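Long-range contacts in putative glycosyltransferase (GalT1) (Streptococcus parasanguinis, PDB 4PHR), which probably transfers sugar from a nucleotide-activated donor, and is represented here by its N-terminal GT-D-fold domain with UDP and manganese bound: residues Pro122-Ile127 with Met238-Lys243; Ser138-Trp143 with Asn162-Ala167; Gly145-Ile150 with Lys197-Leu202. One frame throughout, in Å; residues are numbered along the deposited sequence.

Interaction 1 (Pro122-Ile127 with Met238-Lys243); sequences PYIDLI and MGATYK
Tyr123 reaches across to Ala240 with its phenol, and OH donates a short 2.6 Å hydrogen bond to Ala240 O. The hydroxyl meets that oxygen on a lone pair in the carbonyl plane, with a C=O...donor angle of 135°, and the carbonyl lies at the ring's edge. CG is anti to the backbone N (chi1 177°), which sends the long ring over to the second loop; a tyrosine suits the place because its rigid ring carries a donor that far. Beside it, Ile124 CD1 comes to 3.7 Å from Tyr242 O, and Ile124 CG2 touches Lys243 CE at the same distance. Lys243 CG and CE lie along Ile124 CG1 and CG2, the extended lysine crossing obliquely while the ammonium travels on. A water also joins the loops, donating to Ile124 O (2.8 Å) and to Thr241 O (3.1 Å).

The contact ties the loop after strand 115-116, next to UDP-binding Arg121, to the loop after helix 229-238. Further out, 123-126 is a type I turn closed by Leu126 N on Tyr123 O, and Glu232 accepts from Ile124 N. Lys129 makes a cation-pi contact with the Tyr123 ring, and Trp235 packs against both Ile124 and Lys243. Gly239, with positive phi, ends helix 229-238 in a Schellman motif and so turns the chain to offer Ala240 O.

Lys243 NZ forms its salt bridge with Glu253, staying 4.1 Å from Asp125 OD1. The contact thus rests on one strong directed bond, a water and aliphatic packing, while Asp125 probably adds only diffuse electrostatic attraction.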
loop_
_atom_site.group_PDB
_atom_site.type_symbol
_atom_site.label_atom_id
_atom_site.label_comp_id
_atom_site.label_asym_id
_atom_site.label_seq_id
_atom_site.Cartn_x
_atom_site.Cartn_y
_atom_site.Cartn_z
ATOM N N PRO A 122 3.084 -9.224 2.601
ATOM C CA PRO A 122 2.951 -10.302 3.587
ATOM C C PRO A 122 3.826 -11.524 3.328
ATOM O O PRO A 122 3.542 -12.569 3.909
ATOM C CB PRO A 122 1.474 -10.715 3.444
ATOM C CG PRO A 122 0.875 -9.795 2.372
ATOM C CD PRO A 122 2.032 -9.305 1.580
ATOM N N TYR A 123 4.850 -11.423 2.484
ATOM C CA TYR A 123 5.561 -12.640 2.090
ATOM C C TYR A 123 7.077 -12.533 1.902
ATOM O O TYR A 123 7.840 -13.184 2.620
ATOM C CB TYR A 123 4.918 -13.223 0.816
ATOM C CG TYR A 123 5.615 -14.458 0.268
ATOM C CD1 TYR A 123 5.440 -15.700 0.862
ATOM C CD2 TYR A 123 6.439 -14.379 -0.848
ATOM C CE1 TYR A 123 6.080 -16.824 0.373
ATOM C CE2 TYR A 123 7.087 -15.499 -1.345
ATOM C CZ TYR A 123 6.899 -16.719 -0.733
ATOM O OH TYR A 123 7.536 -17.842 -1.220
ATOM N N ILE A 124 7.516 -11.740 0.933
ATOM C CA ILE A 124 8.876 -11.904 0.399
ATOM C C ILE A 124 10.004 -11.568 1.383
ATOM O O ILE A 124 11.073 -12.187 1.338
ATOM C CB ILE A 124 9.074 -11.143 -0.946
ATOM C CG1 ILE A 124 10.226 -11.755 -1.756
ATOM C CG2 ILE A 124 9.279 -9.662 -0.695
ATOM C CD1 ILE A 124 9.948 -13.154 -2.262
ATOM N N ASP A 125 9.769 -10.615 2.279
ATOM C CA ASP A 125 10.817 -10.203 3.209
ATOM C C ASP A 125 10.856 -11.002 4.511
ATOM O O ASP A 125 11.743 -10.807 5.334
ATOM C CB ASP A 125 10.726 -8.702 3.509
ATOM C CG ASP A 125 11.333 -7.845 2.404
ATOM O OD1 ASP A 125 12.078 -8.389 1.557
ATOM O OD2 ASP A 125 11.076 -6.626 2.389
ATOM N N LEU A 126 9.908 -11.911 4.688
ATOM C CA LEU A 126 9.853 -12.725 5.893
ATOM C C LEU A 126 10.821 -13.900 5.828
ATOM O O LEU A 126 10.945 -14.561 4.797
ATOM C CB LEU A 126 8.442 -13.262 6.109
ATOM C CG LEU A 126 7.347 -12.240 6.373
ATOM C CD1 LEU A 126 5.998 -12.937 6.419
ATOM C CD2 LEU A 126 7.626 -11.493 7.668
ATOM N N ILE A 127 11.503 -14.162 6.939
ATOM C CA ILE A 127 12.321 -15.359 7.054
ATOM C C ILE A 127 11.421 -16.585 7.080
ATOM O O ILE A 127 11.643 -17.552 6.348
ATOM C CB ILE A 127 13.153 -15.343 8.343
ATOM C CG1 ILE A 127 14.162 -14.197 8.301
ATOM C CG2 ILE A 127 13.862 -16.677 8.532
ATOM C CD1 ILE A 127 14.840 -13.942 9.617
ATOM N N MET A 238 4.076 -18.622 -6.456
ATOM C CA MET A 238 5.141 -19.369 -7.123
ATOM C C MET A 238 6.193 -19.893 -6.146
ATOM O O MET A 238 7.152 -20.554 -6.551
ATOM C CB MET A 238 5.781 -18.538 -8.245
ATOM C CG MET A 238 6.649 -17.384 -7.768
ATOM S SD MET A 238 7.124 -16.262 -9.105
ATOM C CE MET A 238 7.389 -17.423 -10.432
ATOM N N GLY A 239 6.006 -19.611 -4.856
ATOM C CA GLY A 239 6.948 -20.042 -3.838
ATOM C C GLY A 239 8.308 -19.390 -3.988
ATOM O O GLY A 239 9.337 -19.983 -3.642
ATOM N N ALA A 240 8.313 -18.154 -4.483
ATOM C CA ALA A 240 9.556 -17.423 -4.702
ATOM C C ALA A 240 10.356 -17.245 -3.417
ATOM O O ALA A 240 9.796 -17.040 -2.341
ATOM C CB ALA A 240 9.273 -16.071 -5.336
ATOM N N THR A 241 11.675 -17.317 -3.539
ATOM C CA THR A 241 12.548 -17.088 -2.396
ATOM C C THR A 241 13.231 -15.730 -2.498
ATOM O O THR A 241 13.800 -15.234 -1.524
ATOM C CB THR A 241 13.603 -18.198 -2.267
ATOM O OG1 THR A 241 14.295 -18.343 -3.513
ATOM C CG2 THR A 241 12.938 -19.519 -1.916
ATOM N N TYR A 242 13.168 -15.132 -3.685
ATOM C CA TYR A 242 13.728 -13.807 -3.918
ATOM C C TYR A 242 12.776 -13.018 -4.807
ATOM O O TYR A 242 11.840 -13.582 -5.360
ATOM C CB TYR A 242 15.110 -13.915 -4.569
ATOM C CG TYR A 242 15.087 -14.382 -6.012
ATOM C CD1 TYR A 242 15.021 -15.734 -6.328
ATOM C CD2 TYR A 242 15.143 -13.469 -7.058
ATOM C CE1 TYR A 242 15.005 -16.163 -7.646
ATOM C CE2 TYR A 242 15.126 -13.888 -8.379
ATOM C CZ TYR A 242 15.057 -15.236 -8.666
ATOM O OH TYR A 242 15.041 -15.656 -9.977
ATOM N N LYS A 243 13.016 -11.717 -4.943
ATOM C CA LYS A 243 12.148 -10.856 -5.743
ATOM C C LYS A 243 12.344 -11.057 -7.242
ATOM O O LYS A 243 13.171 -10.392 -7.870
ATOM C CB LYS A 243 12.351 -9.387 -5.361
ATOM C CG LYS A 243 11.916 -9.083 -3.940
ATOM C CD LYS A 243 12.093 -7.620 -3.591
ATOM C CE LYS A 243 11.882 -7.398 -2.104
ATOM N NZ LYS A 243 12.111 -5.982 -1.707
HETATM O O HOH W 1 13.358 -12.379 -0.323
#

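Interaction 2 (Ser138-Trp143 with Asn162-Ala167); sequences SLKELW and NDLFVA
The indole of Trp143 is sandwiched at the heart of this contact, where the loop between strands 147-153 and 170-176 packs against the chain leaving helix 132-140. One face lies against its own preceding turn, with Leu139 O and Lys140 CA. Over the opposite face comes Phe165, edge first, in a T-shaped stack whose ring centroids are 4.8 Å apart and whose planes meet at 64°. Phe165 CD1 lies 3.5 Å from Trp143 CE2. Leu164 arrives at about a right angle to the tryptophan and sets its CD1 3.7 Å from Trp143 CZ2. Trp143 CG takes the crowded position between backbone N and carbonyl carbon (chi1 52°), folding the ring back against Leu139 and Lys140.

The indole's one polar atom, Trp143 NE1, donates to Leu164 O at 3.0 Å. The bond lands on a lone pair in the carbonyl plane but is bent, with 141° at the hydrogen. An Asx turn, Leu164 N on Asn162 OD1, and a type I turn from Asp163 to Val166 shape the loop presenting this oxygen.

The solvent side is looser. Lys140 lays its methylenes against Leu164 and stops with NZ 4.0 Å from Asp163 OD1, Tyr233 OH bonding to both. A large aromatic suits the buried side because its N-H is satisfied by a backbone carbonyl, while the outer charges probably attract only weakly.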
loop_
_atom_site.group_PDB
_atom_site.type_symbol
_atom_site.label_atom_id
_atom_site.label_comp_id
_atom_site.label_asym_id
_atom_site.label_seq_id
_atom_site.Cartn_x
_atom_site.Cartn_y
_atom_site.Cartn_z
ATOM N N SER A 138 -6.759 -13.917 5.133
ATOM C CA SER A 138 -7.403 -12.841 5.874
ATOM C C SER A 138 -7.612 -11.606 5.004
ATOM O O SER A 138 -8.659 -10.964 5.066
ATOM C CB SER A 138 -6.617 -12.487 7.135
ATOM O OG SER A 138 -7.264 -11.450 7.849
ATOM N N LEU A 139 -6.617 -11.283 4.186
ATOM C CA LEU A 139 -6.752 -10.187 3.236
ATOM C C LEU A 139 -7.950 -10.403 2.308
ATOM O O LEU A 139 -8.755 -9.498 2.112
ATOM C CB LEU A 139 -5.476 -10.033 2.405
ATOM C CG LEU A 139 -4.357 -9.207 3.037
ATOM C CD1 LEU A 139 -3.024 -9.499 2.359
ATOM C CD2 LEU A 139 -4.691 -7.723 2.969
ATOM N N LYS A 140 -8.067 -11.603 1.741
ATOM C CA LYS A 140 -9.122 -11.887 0.767
ATOM C C LYS A 140 -10.511 -11.701 1.373
ATOM O O LYS A 140 -11.458 -11.351 0.671
ATOM C CB LYS A 140 -8.971 -13.301 0.204
ATOM C CG LYS A 140 -7.827 -13.455 -0.793
ATOM C CD LYS A 140 -7.590 -14.925 -1.132
ATOM C CE LYS A 140 -6.467 -15.082 -2.143
ATOM N NZ LYS A 140 -6.216 -16.510 -2.493
ATOM N N GLU A 141 -10.630 -11.921 2.678
ATOM C CA GLU A 141 -11.913 -11.736 3.342
ATOM C C GLU A 141 -12.382 -10.283 3.298
ATOM O O GLU A 141 -13.569 -10.004 3.466
ATOM C CB GLU A 141 -11.881 -12.264 4.782
ATOM C CG GLU A 141 -11.754 -13.781 4.881
ATOM C CD GLU A 141 -12.875 -14.523 4.164
ATOM O OE1 GLU A 141 -14.011 -14.004 4.121
ATOM O OE2 GLU A 141 -12.622 -15.629 3.638
ATOM N N LEU A 142 -11.458 -9.356 3.048
ATOM C CA LEU A 142 -11.827 -7.952 2.910
ATOM C C LEU A 142 -12.744 -7.720 1.714
ATOM O O LEU A 142 -13.620 -6.860 1.757
ATOM C CB LEU A 142 -10.585 -7.058 2.795
ATOM C CG LEU A 142 -9.682 -6.970 4.027
ATOM C CD1 LEU A 142 -8.451 -6.132 3.725
ATOM C CD2 LEU A 142 -10.445 -6.386 5.197
ATOM N N TRP A 143 -12.549 -8.489 0.645
ATOM C CA TRP A 143 -13.290 -8.240 -0.591
ATOM C C TRP A 143 -14.215 -9.378 -1.029
ATOM O O TRP A 143 -14.919 -9.251 -2.025
ATOM C CB TRP A 143 -12.352 -7.839 -1.735
ATOM C CG TRP A 143 -11.193 -8.761 -1.965
ATOM C CD1 TRP A 143 -11.213 -9.969 -2.601
ATOM C CD2 TRP A 143 -9.835 -8.529 -1.584
ATOM N NE1 TRP A 143 -9.950 -10.510 -2.627
ATOM C CE2 TRP A 143 -9.083 -9.641 -2.015
ATOM C CE3 TRP A 143 -9.180 -7.486 -0.920
ATOM C CZ2 TRP A 143 -7.709 -9.744 -1.799
ATOM C CZ3 TRP A 143 -7.813 -7.583 -0.710
ATOM C CH2 TRP A 143 -7.090 -8.706 -1.153
ATOM N N ASN A 162 -4.218 -13.937 -12.012
ATOM C CA ASN A 162 -4.198 -14.743 -10.795
ATOM C C ASN A 162 -5.573 -14.709 -10.129
ATOM O O ASN A 162 -6.474 -14.013 -10.607
ATOM C CB ASN A 162 -3.064 -14.313 -9.837
ATOM C CG ASN A 162 -3.231 -12.898 -9.316
ATOM O OD1 ASN A 162 -4.235 -12.575 -8.690
ATOM N ND2 ASN A 162 -2.218 -12.062 -9.527
ATOM N N ASP A 163 -5.742 -15.436 -9.029
ATOM C CA ASP A 163 -7.056 -15.550 -8.389
ATOM C C ASP A 163 -7.239 -14.655 -7.161
ATOM O O ASP A 163 -8.141 -14.872 -6.355
ATOM C CB ASP A 163 -7.382 -17.014 -8.049
ATOM C CG ASP A 163 -6.462 -17.596 -6.991
ATOM O OD1 ASP A 163 -5.602 -16.859 -6.468
ATOM O OD2 ASP A 163 -6.614 -18.792 -6.662
ATOM N N LEU A 164 -6.402 -13.633 -7.025
ATOM C CA LEU A 164 -6.462 -12.779 -5.837
ATOM C C LEU A 164 -7.866 -12.230 -5.542
ATOM O O LEU A 164 -8.323 -12.253 -4.398
ATOM C CB LEU A 164 -5.465 -11.630 -5.960
ATOM C CG LEU A 164 -5.332 -10.686 -4.762
ATOM C CD1 LEU A 164 -4.915 -11.450 -3.504
ATOM C CD2 LEU A 164 -4.330 -9.603 -5.101
ATOM N N PHE A 165 -8.550 -11.747 -6.575
ATOM C CA PHE A 165 -9.869 -11.141 -6.405
ATOM C C PHE A 165 -11.019 -12.004 -6.927
ATOM O O PHE A 165 -12.102 -11.488 -7.200
ATOM C CB PHE A 165 -9.919 -9.769 -7.101
ATOM C CG PHE A 165 -8.902 -8.785 -6.587
ATOM C CD1 PHE A 165 -8.918 -8.383 -5.269
ATOM C CD2 PHE A 165 -7.945 -8.260 -7.427
ATOM C CE1 PHE A 165 -7.985 -7.488 -4.790
ATOM C CE2 PHE A 165 -7.006 -7.346 -6.957
ATOM C CZ PHE A 165 -7.029 -6.963 -5.639
ATOM N N VAL A 166 -10.809 -13.311 -7.042
ATOM C CA VAL A 166 -11.815 -14.163 -7.682
ATOM C C VAL A 166 -13.175 -14.123 -6.976
ATOM O O VAL A 166 -14.222 -14.248 -7.618
ATOM C CB VAL A 166 -11.327 -15.629 -7.845
ATOM C CG1 VAL A 166 -11.255 -16.343 -6.503
ATOM C CG2 VAL A 166 -12.242 -16.384 -8.797
ATOM N N ALA A 167 -13.161 -13.938 -5.661
ATOM C CA ALA A 167 -14.402 -13.996 -4.892
ATOM C C ALA A 167 -15.103 -12.639 -4.757
ATOM O O ALA A 167 -16.164 -12.538 -4.146
ATOM C CB ALA A 167 -14.165 -14.639 -3.532
#

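Interaction 3 (Gly145-Ile150 with Lys197-Leu202); sequences GKDLLI and KNRLIL
Arg199 NH1 is gripped by two hydrogen bonds, one to Leu148 O and one to Ser170 OG, where two strands begin in the interior of the five-stranded parallel sheet of the GT-D glycosyltransferase fold. Arg199 NH1 lies 3.0 Å from Leu148 O, yet the donor stands well above the carbonyl plane rather than on a lone pair. Ser170 OG also bonds to Asp147 OD1, so one hydroxyl links the two charged side chains; their own charges, 4.5 Å apart from Asp147 OD1 to Arg199 NH1, are not directly paired. Arginine fits because its chain, extended from CG to NE, lies across the neighbouring strand and lets its guanidinium reach a backbone oxygen, with Asp147 CB over one face.

From strand 147-153 the chain goes first to its neighbour 170-176. The beta-alpha-beta crossover of strand 170-176, helix 185-195 and strand 200-204 then carries it past 147-153 to the other side. The short axes of 147-150 and 200-202 are inclined by 32°, the pair being twisted. Parallel pairing shows in the alternation of Leu200 N to Asp147 O, Leu149 N to Leu200 O, and Leu202 N to Leu149 O, each 2.9 Å. The middle one is nearly straight, 169° at the hydrogen.

Side chains alternate between the two faces. Leu149 and Ile201 turn toward helix 185-195, where beta-branched and leucine side chains both meet Thr192. Leu148, Ile150, Leu200 and Leu202 line the other face, aliphatic residues being suited to this buried layer. Leu148 and Leu200 lie side by side, with their CD2 methyls 4.0 Å apart. Obliquely across the strands, Leu148 CD1 touches Leu202 CD1 at 3.9 Å.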
loop_
_atom_site.group_PDB
_atom_site.type_symbol
_atom_site.label_atom_id
_atom_site.label_comp_id
_atom_site.label_asym_id
_atom_site.label_seq_id
_atom_site.Cartn_x
_atom_site.Cartn_y
_atom_site.Cartn_z
ATOM N N GLY A 145 -17.263 -11.287 -1.774
ATOM C CA GLY A 145 -18.647 -10.878 -1.921
ATOM C C GLY A 145 -18.867 -9.386 -2.090
ATOM O O GLY A 145 -20.007 -8.915 -2.053
ATOM N N LYS A 146 -17.790 -8.630 -2.294
ATOM C CA LYS A 146 -17.920 -7.188 -2.435
ATOM C C LYS A 146 -17.828 -6.769 -3.892
ATOM O O LYS A 146 -17.164 -7.424 -4.698
ATOM C CB LYS A 146 -16.828 -6.465 -1.644
ATOM C CG LYS A 146 -16.793 -6.791 -0.160
ATOM C CD LYS A 146 -18.068 -6.350 0.530
ATOM C CE LYS A 146 -17.879 -6.279 2.037
ATOM N NZ LYS A 146 -17.502 -7.594 2.616
ATOM N N ASP A 147 -18.498 -5.672 -4.226
ATOM C CA ASP A 147 -18.272 -5.005 -5.506
ATOM C C ASP A 147 -17.110 -4.043 -5.333
ATOM O O ASP A 147 -17.140 -3.189 -4.448
ATOM C CB ASP A 147 -19.522 -4.246 -5.947
ATOM C CG ASP A 147 -20.684 -5.173 -6.257
ATOM O OD1 ASP A 147 -20.516 -6.073 -7.110
ATOM O OD2 ASP A 147 -21.754 -5.004 -5.641
ATOM N N LEU A 148 -16.091 -4.185 -6.176
ATOM C CA LEU A 148 -14.859 -3.425 -6.014
ATOM C C LEU A 148 -14.701 -2.315 -7.033
ATOM O O LEU A 148 -15.076 -2.471 -8.200
ATOM C CB LEU A 148 -13.644 -4.343 -6.145
ATOM C CG LEU A 148 -13.539 -5.481 -5.138
ATOM C CD1 LEU A 148 -12.304 -6.333 -5.418
ATOM C CD2 LEU A 148 -13.532 -4.911 -3.728
ATOM N N LEU A 149 -14.118 -1.207 -6.584
ATOM C CA LEU A 149 -13.546 -0.222 -7.486
ATOM C C LEU A 149 -12.052 -0.208 -7.197
ATOM O O LEU A 149 -11.638 0.133 -6.092
ATOM C CB LEU A 149 -14.152 1.161 -7.243
ATOM C CG LEU A 149 -13.570 2.301 -8.085
ATOM C CD1 LEU A 149 -13.746 2.029 -9.576
ATOM C CD2 LEU A 149 -14.213 3.627 -7.705
ATOM N N ILE A 150 -11.253 -0.622 -8.171
ATOM C CA ILE A 150 -9.808 -0.639 -8.010
ATOM C C ILE A 150 -9.225 0.544 -8.753
ATOM O O ILE A 150 -9.464 0.707 -9.953
ATOM C CB ILE A 150 -9.189 -1.954 -8.545
ATOM C CG1 ILE A 150 -9.707 -3.160 -7.747
ATOM C CG2 ILE A 150 -7.662 -1.868 -8.552
ATOM C CD1 ILE A 150 -9.198 -4.486 -8.263
ATOM N N LYS A 197 -20.107 4.372 -5.858
ATOM C CA LYS A 197 -21.414 3.992 -5.329
ATOM C C LYS A 197 -21.522 2.490 -5.048
ATOM O O LYS A 197 -21.363 1.663 -5.947
ATOM C CB LYS A 197 -22.535 4.449 -6.276
ATOM C CG LYS A 197 -22.358 4.001 -7.727
ATOM C CD LYS A 197 -23.476 4.526 -8.637
ATOM C CE LYS A 197 -23.289 4.057 -10.079
ATOM N NZ LYS A 197 -24.335 4.578 -11.024
ATOM N N ASN A 198 -21.776 2.148 -3.786
ATOM C CA ASN A 198 -21.934 0.755 -3.371
ATOM C C ASN A 198 -20.725 -0.144 -3.647
ATOM O O ASN A 198 -20.872 -1.356 -3.809
ATOM C CB ASN A 198 -23.194 0.147 -3.998
ATOM C CG ASN A 198 -24.469 0.789 -3.484
ATOM O OD1 ASN A 198 -24.592 1.093 -2.297
ATOM N ND2 ASN A 198 -25.424 1.004 -4.379
ATOM N N ARG A 199 -19.535 0.451 -3.699
ATOM C CA ARG A 199 -18.316 -0.324 -3.905
ATOM C C ARG A 199 -17.300 -0.094 -2.791
ATOM O O ARG A 199 -17.217 0.989 -2.213
ATOM C CB ARG A 199 -17.680 0.004 -5.258
ATOM C CG ARG A 199 -18.511 -0.491 -6.420
ATOM C CD ARG A 199 -17.882 -0.258 -7.801
ATOM N NE ARG A 199 -18.839 -0.747 -8.788
ATOM C CZ ARG A 199 -18.872 -1.986 -9.265
ATOM N NH1 ARG A 199 -17.935 -2.871 -8.927
ATOM N NH2 ARG A 199 -19.837 -2.330 -10.110
ATOM N N LEU A 200 -16.533 -1.134 -2.494
ATOM C CA LEU A 200 -15.347 -0.996 -1.664
ATOM C C LEU A 200 -14.224 -0.535 -2.589
ATOM O O LEU A 200 -14.039 -1.091 -3.677
ATOM C CB LEU A 200 -14.997 -2.347 -1.040
ATOM C CG LEU A 200 -13.675 -2.476 -0.288
ATOM C CD1 LEU A 200 -13.676 -1.573 0.938
ATOM C CD2 LEU A 200 -13.440 -3.926 0.129
ATOM N N ILE A 201 -13.477 0.479 -2.173
ATOM C CA ILE A 201 -12.440 1.048 -3.026
ATOM C C ILE A 201 -11.079 0.518 -2.591
ATOM O O ILE A 201 -10.744 0.585 -1.415
ATOM C CB ILE A 201 -12.445 2.600 -2.958
ATOM C CG1 ILE A 201 -13.849 3.158 -3.245
ATOM C CG2 ILE A 201 -11.408 3.180 -3.910
ATOM C CD1 ILE A 201 -13.990 4.651 -2.938
ATOM N N LEU A 202 -10.320 -0.038 -3.534
ATOM C CA LEU A 202 -8.961 -0.510 -3.277
ATOM C C LEU A 202 -8.042 0.348 -4.118
ATOM O O LEU A 202 -8.319 0.575 -5.297
ATOM C CB LEU A 202 -8.796 -1.973 -3.697
ATOM C CG LEU A 202 -9.778 -2.982 -3.085
ATOM C CD1 LEU A 202 -9.451 -4.404 -3.548
ATOM C CD2 LEU A 202 -9.797 -2.884 -1.564
HETATM O O HOH W 2 -19.821 -4.035 -2.091
HETATM O O HOH W 3 -22.172 -2.015 -6.905
#

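Overall arrangement
Interactions 2 and 3 are directly continuous, their centres about 12 Å apart. The sheet face carrying Leu148 and Leu202 meets the aromatic pair of interaction 2: Trp143 CB lies 3.7 Å from Leu148 CD2, and Phe165 CE1 3.6 Å from Leu202 CD1. Ala167 O and Gly145 N, 2.9 Å apart, probably share a hydrogen bond. Interaction 1 joins this core through Pro122 CG, 3.9 Å from Leu139 CD1, but lies about 13 Å from interaction 3 at the nearest atoms. Interactions 2 and 3 sit behind the UDP site, the side chains of Phe165 and Ile150 being about 10 and 9 Å from UDP; that of Lys243 is about 8 Å from the manganese ion and about 4 Å from the Arg121 side chain.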